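Local coordinates for protein coenzyme A transferase (PDB 3QLI) that probably transfers coenzyme A between carboxylic acids, with acetate as a likely partner, at residues Met46-Leu54 with Val203-Met212; Leu58-Asp69 with Arg87-Lys95. All coordinates share one frame; numbering follows the deposited sequence.

From the N terminus, the chain leaves strand 41-44 through the turn of 46-54 and enters helix 52-63. Residues 58-69 finish that helix and lead into strand 70-74; beyond helix 79-83, residues 87-95 fold back on them and open strand 94-98. This short loop, closed by interaction 2, is nested inside the much longer one of interaction 1, which ends only when 203-212 leaves strand 201-204. The outermost strands of the six-stranded parallel sheet, 94-98 and 201-204, are thus each tied to helix 52-63: interaction 1 at its N-terminal end, interaction 2 at its C-terminal end, with contact centres about 20 Å apart.

Interaction 1 (Met46-Leu54 with Val203-Met212)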
loop_
_atom_site.group_PDB
_atom_site.type_symbol
_atom_site.label_atom_id
_atom_site.label_comp_id
_atom_site.label_asym_id
_atom_site.label_seq_id
_atom_site.Cartn_x
_atom_site.Cartn_y
_atom_site.Cartn_z
ATOM N N MET A 46 20.598 -10.787 6.558
ATOM C CA MET A 46 20.796 -9.550 5.804
ATOM C C MET A 46 22.088 -8.802 6.131
ATOM O O MET A 46 22.454 -8.673 7.295
ATOM C CB MET A 46 19.630 -8.587 6.051
ATOM C CG MET A 46 18.251 -9.134 5.747
ATOM S SD MET A 46 16.963 -7.962 6.222
ATOM C CE MET A 46 17.238 -6.652 5.036
ATOM N N PHE A 47 22.776 -8.315 5.101
ATOM C CA PHE A 47 23.978 -7.504 5.307
ATOM C C PHE A 47 25.088 -8.166 6.120
ATOM O O PHE A 47 25.644 -9.188 5.731
ATOM C CB PHE A 47 23.634 -6.124 5.878
ATOM C CG PHE A 47 24.677 -5.081 5.594
ATOM C CD1 PHE A 47 25.026 -4.769 4.291
ATOM C CD2 PHE A 47 25.318 -4.423 6.627
ATOM C CE1 PHE A 47 25.990 -3.817 4.024
ATOM C CE2 PHE A 47 26.283 -3.469 6.368
ATOM C CZ PHE A 47 26.619 -3.165 5.065
ATOM N N ALA A 48 25.397 -7.548 7.255
ATOM C CA ALA A 48 26.452 -8.000 8.155
ATOM C C ALA A 48 26.146 -9.412 8.632
ATOM O O ALA A 48 27.041 -10.146 9.045
ATOM C CB ALA A 48 26.582 -7.053 9.336
ATOM N N ALA A 49 24.867 -9.766 8.596
ATOM C CA ALA A 49 24.388 -11.093 8.968
ATOM C C ALA A 49 24.896 -12.206 8.034
ATOM O O ALA A 49 24.987 -13.360 8.445
ATOM C CB ALA A 49 22.870 -11.112 9.052
ATOM N N GLU A 50 25.201 -11.874 6.779
ATOM C CA GLU A 50 25.675 -12.887 5.834
ATOM C C GLU A 50 26.931 -13.517 6.430
ATOM O O GLU A 50 27.807 -12.810 6.922
ATOM C CB GLU A 50 25.977 -12.253 4.471
ATOM C CG GLU A 50 24.788 -11.533 3.835
ATOM C CD GLU A 50 25.139 -10.836 2.529
ATOM O OE1 GLU A 50 26.335 -10.589 2.279
ATOM O OE2 GLU A 50 24.212 -10.528 1.752
ATOM N N PRO A 51 27.019 -14.845 6.391
ATOM C CA PRO A 51 28.145 -15.540 7.036
ATOM C C PRO A 51 29.330 -15.824 6.090
ATOM O O PRO A 51 29.225 -16.690 5.229
ATOM C CB PRO A 51 27.499 -16.841 7.538
ATOM C CG PRO A 51 26.406 -17.105 6.554
ATOM C CD PRO A 51 25.921 -15.764 6.045
ATOM N N PRO A 52 30.448 -15.097 6.256
ATOM C CA PRO A 52 31.539 -15.166 5.270
ATOM C C PRO A 52 32.196 -16.530 5.121
ATOM O O PRO A 52 32.527 -16.892 3.998
ATOM C CB PRO A 52 32.564 -14.141 5.789
ATOM C CG PRO A 52 32.204 -13.933 7.248
ATOM C CD PRO A 52 30.699 -14.056 7.271
ATOM N N ALA A 53 32.388 -17.272 6.200
ATOM C CA ALA A 53 33.066 -18.560 6.069
ATOM C C ALA A 53 32.168 -19.598 5.395
ATOM O O ALA A 53 32.620 -20.387 4.550
ATOM C CB ALA A 53 33.566 -19.056 7.429
ATOM N N LEU A 54 30.890 -19.587 5.761
ATOM C CA LEU A 54 29.913 -20.499 5.163
ATOM C C LEU A 54 29.714 -20.157 3.692
ATOM O O LEU A 54 29.636 -21.048 2.853
ATOM C CB LEU A 54 28.568 -20.442 5.913
ATOM C CG LEU A 54 28.577 -21.032 7.327
ATOM C CD1 LEU A 54 27.242 -20.778 8.052
ATOM C CD2 LEU A 54 28.886 -22.537 7.297
ATOM N N VAL A 203 29.719 -23.445 12.771
ATOM C CA VAL A 203 31.123 -23.158 12.477
ATOM C C VAL A 203 31.490 -21.894 13.235
ATOM O O VAL A 203 30.601 -21.163 13.686
ATOM C CB VAL A 203 31.398 -22.973 10.963
ATOM C CG1 VAL A 203 30.927 -24.199 10.184
ATOM C CG2 VAL A 203 30.724 -21.694 10.425
ATOM N N GLU A 204 32.790 -21.647 13.389
ATOM C CA GLU A 204 33.279 -20.476 14.123
ATOM C C GLU A 204 34.217 -19.682 13.236
ATOM O O GLU A 204 35.142 -20.239 12.629
ATOM C CB GLU A 204 34.022 -20.895 15.398
ATOM C CG GLU A 204 33.140 -21.606 16.422
ATOM C CD GLU A 204 33.923 -22.289 17.548
ATOM O OE1 GLU A 204 35.101 -22.667 17.347
ATOM O OE2 GLU A 204 33.345 -22.467 18.640
ATOM N N ASN A 205 33.973 -18.381 13.162
ATOM C CA ASN A 205 34.771 -17.479 12.343
ATOM C C ASN A 205 34.705 -16.079 12.924
ATOM O O ASN A 205 33.741 -15.341 12.678
ATOM C CB ASN A 205 34.276 -17.453 10.891
ATOM C CG ASN A 205 35.210 -16.678 9.976
ATOM O OD1 ASN A 205 36.424 -16.868 10.022
ATOM N ND2 ASN A 205 34.654 -15.794 9.153
ATOM N N HIS A 206 35.730 -15.713 13.690
ATOM C CA HIS A 206 35.762 -14.417 14.380
ATOM C C HIS A 206 36.441 -13.358 13.539
ATOM O O HIS A 206 37.667 -13.345 13.425
ATOM C CB HIS A 206 36.489 -14.556 15.717
ATOM C CG HIS A 206 35.990 -15.694 16.553
ATOM N ND1 HIS A 206 34.741 -15.691 17.138
ATOM C CD2 HIS A 206 36.566 -16.869 16.900
ATOM C CE1 HIS A 206 34.567 -16.817 17.808
ATOM N NE2 HIS A 206 35.660 -17.550 17.679
ATOM N N VAL A 207 35.640 -12.473 12.947
ATOM C CA VAL A 207 36.147 -11.399 12.103
ATOM C C VAL A 207 35.230 -10.202 12.267
ATOM O O VAL A 207 34.045 -10.361 12.543
ATOM C CB VAL A 207 36.188 -11.793 10.611
ATOM C CG1 VAL A 207 37.206 -12.910 10.371
ATOM C CG2 VAL A 207 34.799 -12.212 10.133
ATOM N N PRO A 208 35.772 -8.995 12.122
ATOM C CA PRO A 208 34.894 -7.841 12.331
ATOM C C PRO A 208 33.713 -7.862 11.360
ATOM O O PRO A 208 33.833 -8.364 10.242
ATOM C CB PRO A 208 35.812 -6.652 12.050
ATOM C CG PRO A 208 37.201 -7.177 12.412
ATOM C CD PRO A 208 37.188 -8.611 11.961
ATOM N N LEU A 209 32.578 -7.323 11.786
ATOM C CA LEU A 209 31.412 -7.266 10.910
ATOM C C LEU A 209 31.645 -6.275 9.774
ATOM O O LEU A 209 32.349 -5.288 9.947
ATOM C CB LEU A 209 30.178 -6.836 11.707
ATOM C CG LEU A 209 29.747 -7.723 12.876
ATOM C CD1 LEU A 209 28.441 -7.194 13.488
ATOM C CD2 LEU A 209 29.597 -9.172 12.464
ATOM N N ILE A 210 31.046 -6.522 8.615
ATOM C CA ILE A 210 31.159 -5.573 7.513
ATOM C C ILE A 210 30.459 -4.266 7.864
ATOM O O ILE A 210 29.422 -4.250 8.539
ATOM C CB ILE A 210 30.600 -6.128 6.180
ATOM C CG1 ILE A 210 31.104 -5.283 5.007
ATOM C CG2 ILE A 210 29.063 -6.204 6.203
ATOM C CD1 ILE A 210 30.571 -5.722 3.653
ATOM N N GLU A 211 31.032 -3.166 7.400
ATOM C CA GLU A 211 30.543 -1.857 7.787
ATOM C C GLU A 211 29.841 -1.187 6.636
ATOM O O GLU A 211 30.181 -1.400 5.476
ATOM C CB GLU A 211 31.698 -0.979 8.260
ATOM C CG GLU A 211 32.363 -1.481 9.520
ATOM C CD GLU A 211 33.361 -0.490 10.066
ATOM O OE1 GLU A 211 33.854 0.343 9.283
ATOM O OE2 GLU A 211 33.651 -0.542 11.276
ATOM N N MET A 212 28.845 -0.383 6.965
ATOM C CA MET A 212 28.299 0.538 6.004
ATOM C C MET A 212 29.341 1.640 5.885
ATOM O O MET A 212 29.759 2.205 6.898
ATOM C CB MET A 212 26.983 1.092 6.537
ATOM C CG MET A 212 26.200 1.913 5.561
ATOM S SD MET A 212 24.556 2.180 6.237
ATOM C CE MET A 212 24.920 3.018 7.785
HETATM O O HOH W 1 29.680 -8.859 8.593
#
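Ile210 lays its CG2 methyl over one face of the Phe47 ring, a CH-pi contact where the turn after strand 41-44 of the Rossmann-like parallel sheet meets the chain leaving edge strand 201-204. Ile210 CG2 stands 4.1 Å from the centroid of the Phe47 ring and 18° off its normal, and the two side chains cross at about a right angle. With CG1 anti to the backbone N (chi1 -164°), CG2 of Ile210 is left between that N and the carbonyl carbon, from where it meets the ring and also rests 3.7 Å from Ala48 CA. The rim of the same ring meets backbone: Glu211 O and Met212 N lie near its plane. Tyr303 hydrogen-bonds to Ile210 O from outside the pair. Phe47 lies against Glu76 and Met212 against Val242, residues seen to bind coenzyme A, though none is bound here.

Another tight, buried spot lies at the end of strand 201-204, where Leu54 CD2 packs 3.7 Å from Val203 CG2. Between these two spots the contact is partly exposed. Val207 CG2 only grazes Pro52 CG at 4.2 Å, but the side chain of Asn205 crosses that of Pro52 at a slant, its ND2 3.6 Å from Pro52 CG and 3.8 Å from Ala53 CB. That amide gives its hydrogen bond to Glu179, whose carboxylate also receives the N-H groups of Ala53 and Leu54 at the helix start. Polar contact between the two segments runs through one water, which donates to Ala48 O at 3.0 Å and accepts from Ile210 N at 2.7 Å.

Interaction 2 (Leu58-Asp69 with Arg87-Lys95); sequences LADRATRGDIGD and RYELNNRIK
Arg93 reaches out straight from CG to NE under the C-terminal end of helix 52-63 and sets its guanidinium flat against Gly65, whose CA sits 3.6 Å above the centre of the group. At the edge, Arg93 NH1 donates to Ile67 O at 2.9 Å (N-H...O 155°); the acceptor lies in the guanidinium plane, but the nitrogen stands above the carbonyl plane. Face and edge together fix the rotation of the group.

Deeper in, the helix offers small side chains to branched ones: Ala62 CB meets Ile94 CD1 at 3.7 Å, and Leu90 CD1 lies 3.7 Å from Ala59 CB. At the outer rim, Leu90 CD2 comes 3.5 Å from Thr63 OG1, and Leu90 CD1 also lies over one face of the Arg87 guanidinium. Arg87, bent at chi3 (-46°), gives NH1 to Asp83 O, while two waters join its NH2 to Thr63 OG1; one of them also donates to Asp60 OD1.

Arg93 thus packs on the glycine that ends the helix in a Schellman motif, where the chain leaves for the loop to strand 70-74. Helix 52-63 links adjacent parallel strands 41-44 and 70-74, a beta-alpha-beta crossover.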
loop_
_atom_site.group_PDB
_atom_site.type_symbol
_atom_site.label_atom_id
_atom_site.label_comp_id
_atom_site.label_asym_id
_atom_site.label_seq_id
_atom_site.Cartn_x
_atom_site.Cartn_y
_atom_site.Cartn_z
ATOM N N LEU A 58 30.487 -22.504 0.465
ATOM C CA LEU A 58 29.457 -22.824 -0.510
ATOM C C LEU A 58 29.917 -22.452 -1.923
ATOM O O LEU A 58 29.731 -23.224 -2.861
ATOM C CB LEU A 58 28.141 -22.116 -0.155
ATOM C CG LEU A 58 26.923 -22.393 -1.041
ATOM C CD1 LEU A 58 26.686 -23.923 -1.235
ATOM C CD2 LEU A 58 25.684 -21.698 -0.441
ATOM N N ALA A 59 30.509 -21.269 -2.078
ATOM C CA ALA A 59 31.011 -20.834 -3.383
ATOM C C ALA A 59 32.073 -21.810 -3.902
ATOM O O ALA A 59 32.082 -22.176 -5.084
ATOM C CB ALA A 59 31.590 -19.417 -3.296
ATOM N N ASP A 60 32.978 -22.217 -3.020
ATOM C CA ASP A 60 33.989 -23.208 -3.382
ATOM C C ASP A 60 33.348 -24.509 -3.872
ATOM O O ASP A 60 33.836 -25.153 -4.819
ATOM C CB ASP A 60 34.928 -23.476 -2.196
ATOM C CG ASP A 60 35.790 -22.269 -1.835
ATOM O OD1 ASP A 60 35.748 -21.245 -2.557
ATOM O OD2 ASP A 60 36.521 -22.346 -0.815
ATOM N N ARG A 61 32.238 -24.890 -3.246
ATOM C CA ARG A 61 31.532 -26.097 -3.640
ATOM C C ARG A 61 31.013 -25.987 -5.082
ATOM O O ARG A 61 31.084 -26.946 -5.861
ATOM C CB ARG A 61 30.393 -26.389 -2.657
ATOM C CG ARG A 61 30.107 -27.853 -2.518
ATOM C CD ARG A 61 28.915 -28.169 -1.632
ATOM N NE ARG A 61 28.241 -29.332 -2.188
ATOM C CZ ARG A 61 27.015 -29.734 -1.879
ATOM N NH1 ARG A 61 26.299 -29.089 -0.964
ATOM N NH2 ARG A 61 26.517 -30.806 -2.482
ATOM N N ALA A 62 30.503 -24.812 -5.435
ATOM C CA ALA A 62 30.068 -24.537 -6.794
ATOM C C ALA A 62 31.268 -24.529 -7.741
ATOM O O ALA A 62 31.214 -25.075 -8.842
ATOM C CB ALA A 62 29.327 -23.198 -6.848
ATOM N N THR A 63 32.357 -23.905 -7.312
ATOM C CA THR A 63 33.565 -23.852 -8.136
ATOM C C THR A 63 34.054 -25.248 -8.527
ATOM O O THR A 63 34.477 -25.478 -9.665
ATOM C CB THR A 63 34.685 -23.081 -7.418
ATOM O OG1 THR A 63 34.259 -21.731 -7.224
ATOM C CG2 THR A 63 35.970 -23.085 -8.252
ATOM N N ARG A 64 33.975 -26.179 -7.583
ATOM C CA ARG A 64 34.389 -27.559 -7.808
ATOM C C ARG A 64 33.355 -28.367 -8.582
ATOM O O ARG A 64 33.575 -29.538 -8.867
ATOM C CB ARG A 64 34.669 -28.260 -6.471
ATOM C CG ARG A 64 35.805 -27.652 -5.664
ATOM C CD ARG A 64 36.206 -28.547 -4.482
ATOM N NE ARG A 64 35.080 -28.934 -3.625
ATOM C CZ ARG A 64 34.686 -28.270 -2.535
ATOM N NH1 ARG A 64 35.315 -27.166 -2.153
ATOM N NH2 ARG A 64 33.654 -28.710 -1.824
ATOM N N GLY A 65 32.213 -27.752 -8.888
ATOM C CA GLY A 65 31.156 -28.412 -9.634
ATOM C C GLY A 65 30.384 -29.440 -8.824
ATOM O O GLY A 65 29.834 -30.383 -9.383
ATOM N N ASP A 66 30.325 -29.243 -7.509
ATOM C CA ASP A 66 29.765 -30.231 -6.587
ATOM C C ASP A 66 28.348 -29.856 -6.120
ATOM O O ASP A 66 27.767 -30.529 -5.266
ATOM C CB ASP A 66 30.716 -30.398 -5.393
ATOM C CG ASP A 66 30.248 -31.444 -4.391
ATOM O OD1 ASP A 66 29.967 -32.589 -4.804
ATOM O OD2 ASP A 66 30.191 -31.128 -3.174
ATOM N N ILE A 67 27.804 -28.775 -6.669
ATOM C CA ILE A 67 26.413 -28.405 -6.407
ATOM C C ILE A 67 25.879 -27.613 -7.580
ATOM O O ILE A 67 26.642 -26.966 -8.297
ATOM C CB ILE A 67 26.245 -27.587 -5.088
ATOM C CG1 ILE A 67 24.758 -27.449 -4.716
ATOM C CG2 ILE A 67 26.896 -26.216 -5.210
ATOM C CD1 ILE A 67 24.535 -26.925 -3.316
ATOM N N GLY A 68 24.566 -27.677 -7.780
ATOM C CA GLY A 68 23.935 -26.950 -8.858
ATOM C C GLY A 68 22.484 -26.637 -8.578
ATOM O O GLY A 68 21.907 -27.130 -7.606
ATOM N N ASP A 69 21.905 -25.818 -9.451
ATOM C CA ASP A 69 20.517 -25.399 -9.361
ATOM C C ASP A 69 20.145 -24.979 -7.950
ATOM O O ASP A 69 19.071 -25.315 -7.457
ATOM C CB ASP A 69 19.555 -26.493 -9.851
ATOM C CG ASP A 69 18.164 -25.949 -10.112
ATOM O OD1 ASP A 69 18.070 -24.742 -10.439
ATOM O OD2 ASP A 69 17.169 -26.697 -9.969
ATOM N N ARG A 87 29.337 -14.373 -7.167
ATOM C CA ARG A 87 30.294 -14.089 -8.239
ATOM C C ARG A 87 29.710 -14.528 -9.574
ATOM O O ARG A 87 29.176 -15.626 -9.689
ATOM C CB ARG A 87 31.638 -14.793 -7.998
ATOM C CG ARG A 87 32.500 -14.142 -6.926
ATOM C CD ARG A 87 33.982 -14.495 -7.090
ATOM N NE ARG A 87 34.221 -15.919 -7.331
ATOM C CZ ARG A 87 34.320 -16.836 -6.370
ATOM N NH1 ARG A 87 34.173 -16.485 -5.103
ATOM N NH2 ARG A 87 34.554 -18.108 -6.673
ATOM N N TYR A 88 29.822 -13.662 -10.577
ATOM C CA TYR A 88 29.227 -13.898 -11.894
ATOM C C TYR A 88 29.541 -15.293 -12.426
ATOM O O TYR A 88 28.675 -15.967 -12.989
ATOM C CB TYR A 88 29.714 -12.827 -12.879
ATOM C CG TYR A 88 28.997 -12.821 -14.212
ATOM C CD1 TYR A 88 27.844 -12.059 -14.402
ATOM C CD2 TYR A 88 29.481 -13.563 -15.286
ATOM C CE1 TYR A 88 27.185 -12.046 -15.612
ATOM C CE2 TYR A 88 28.829 -13.552 -16.508
ATOM C CZ TYR A 88 27.686 -12.794 -16.666
ATOM O OH TYR A 88 27.037 -12.785 -17.879
ATOM N N GLU A 89 30.773 -15.741 -12.214
ATOM C CA GLU A 89 31.225 -17.007 -12.797
ATOM C C GLU A 89 30.490 -18.206 -12.225
ATOM O O GLU A 89 30.519 -19.292 -12.804
ATOM C CB GLU A 89 32.726 -17.191 -12.589
ATOM C CG GLU A 89 33.536 -15.932 -12.852
ATOM C CD GLU A 89 33.690 -15.081 -11.605
ATOM O OE1 GLU A 89 34.302 -15.568 -10.622
ATOM O OE2 GLU A 89 33.201 -13.931 -11.604
ATOM N N LEU A 90 29.831 -18.023 -11.085
ATOM C CA LEU A 90 29.099 -19.113 -10.445
ATOM C C LEU A 90 27.600 -19.037 -10.714
ATOM O O LEU A 90 26.829 -19.858 -10.217
ATOM C CB LEU A 90 29.348 -19.110 -8.935
ATOM C CG LEU A 90 30.797 -19.102 -8.447
ATOM C CD1 LEU A 90 30.850 -19.020 -6.930
ATOM C CD2 LEU A 90 31.544 -20.326 -8.942
ATOM N N ASN A 91 27.194 -18.047 -11.500
ATOM C CA ASN A 91 25.786 -17.832 -11.816
ATOM C C ASN A 91 25.050 -19.034 -12.406
ATOM O O ASN A 91 23.828 -19.122 -12.313
ATOM C CB ASN A 91 25.628 -16.622 -12.740
ATOM C CG ASN A 91 24.235 -16.035 -12.691
ATOM O OD1 ASN A 91 23.362 -16.416 -13.471
ATOM N ND2 ASN A 91 24.016 -15.104 -11.770
ATOM N N ASN A 92 25.789 -19.952 -13.016
ATOM C CA ASN A 92 25.181 -21.132 -13.626
ATOM C C ASN A 92 24.889 -22.246 -12.627
ATOM O O ASN A 92 24.268 -23.250 -12.968
ATOM C CB ASN A 92 26.071 -21.667 -14.750
ATOM C CG ASN A 92 27.405 -22.182 -14.242
ATOM O OD1 ASN A 92 28.042 -21.558 -13.394
ATOM N ND2 ASN A 92 27.834 -23.326 -14.762
ATOM N N ARG A 93 25.340 -22.063 -11.392
ATOM C CA ARG A 93 25.160 -23.069 -10.351
ATOM C C ARG A 93 24.451 -22.529 -9.120
ATOM O O ARG A 93 23.657 -23.229 -8.504
ATOM C CB ARG A 93 26.510 -23.662 -9.947
ATOM C CG ARG A 93 27.111 -24.568 -11.033
ATOM C CD ARG A 93 28.444 -25.164 -10.632
ATOM N NE ARG A 93 28.905 -26.087 -11.666
ATOM C CZ ARG A 93 28.509 -27.354 -11.770
ATOM N NH1 ARG A 93 27.648 -27.869 -10.891
ATOM N NH2 ARG A 93 28.981 -28.113 -12.753
ATOM N N ILE A 94 24.774 -21.295 -8.742
ATOM C CA ILE A 94 24.098 -20.638 -7.624
ATOM C C ILE A 94 23.283 -19.500 -8.205
ATOM O O ILE A 94 23.844 -18.540 -8.710
ATOM C CB ILE A 94 25.103 -20.099 -6.597
ATOM C CG1 ILE A 94 25.933 -21.261 -6.035
ATOM C CG2 ILE A 94 24.373 -19.337 -5.480
ATOM C CD1 ILE A 94 27.031 -20.854 -5.095
ATOM N N LYS A 95 21.960 -19.617 -8.145
ATOM C CA LYS A 95 21.079 -18.670 -8.822
ATOM C C LYS A 95 20.583 -17.586 -7.860
ATOM O O LYS A 95 19.912 -17.893 -6.877
ATOM C CB LYS A 95 19.865 -19.401 -9.400
ATOM C CG LYS A 95 20.175 -20.679 -10.163
ATOM C CD LYS A 95 21.151 -20.429 -11.294
ATOM C CE LYS A 95 21.273 -21.645 -12.199
ATOM N NZ LYS A 95 19.957 -22.017 -12.801
HETATM O O HOH W 2 35.421 -20.382 -5.093
HETATM O O HOH W 3 34.854 -19.778 -9.290
HETATM O O HOH W 4 23.256 -25.474 -11.992
#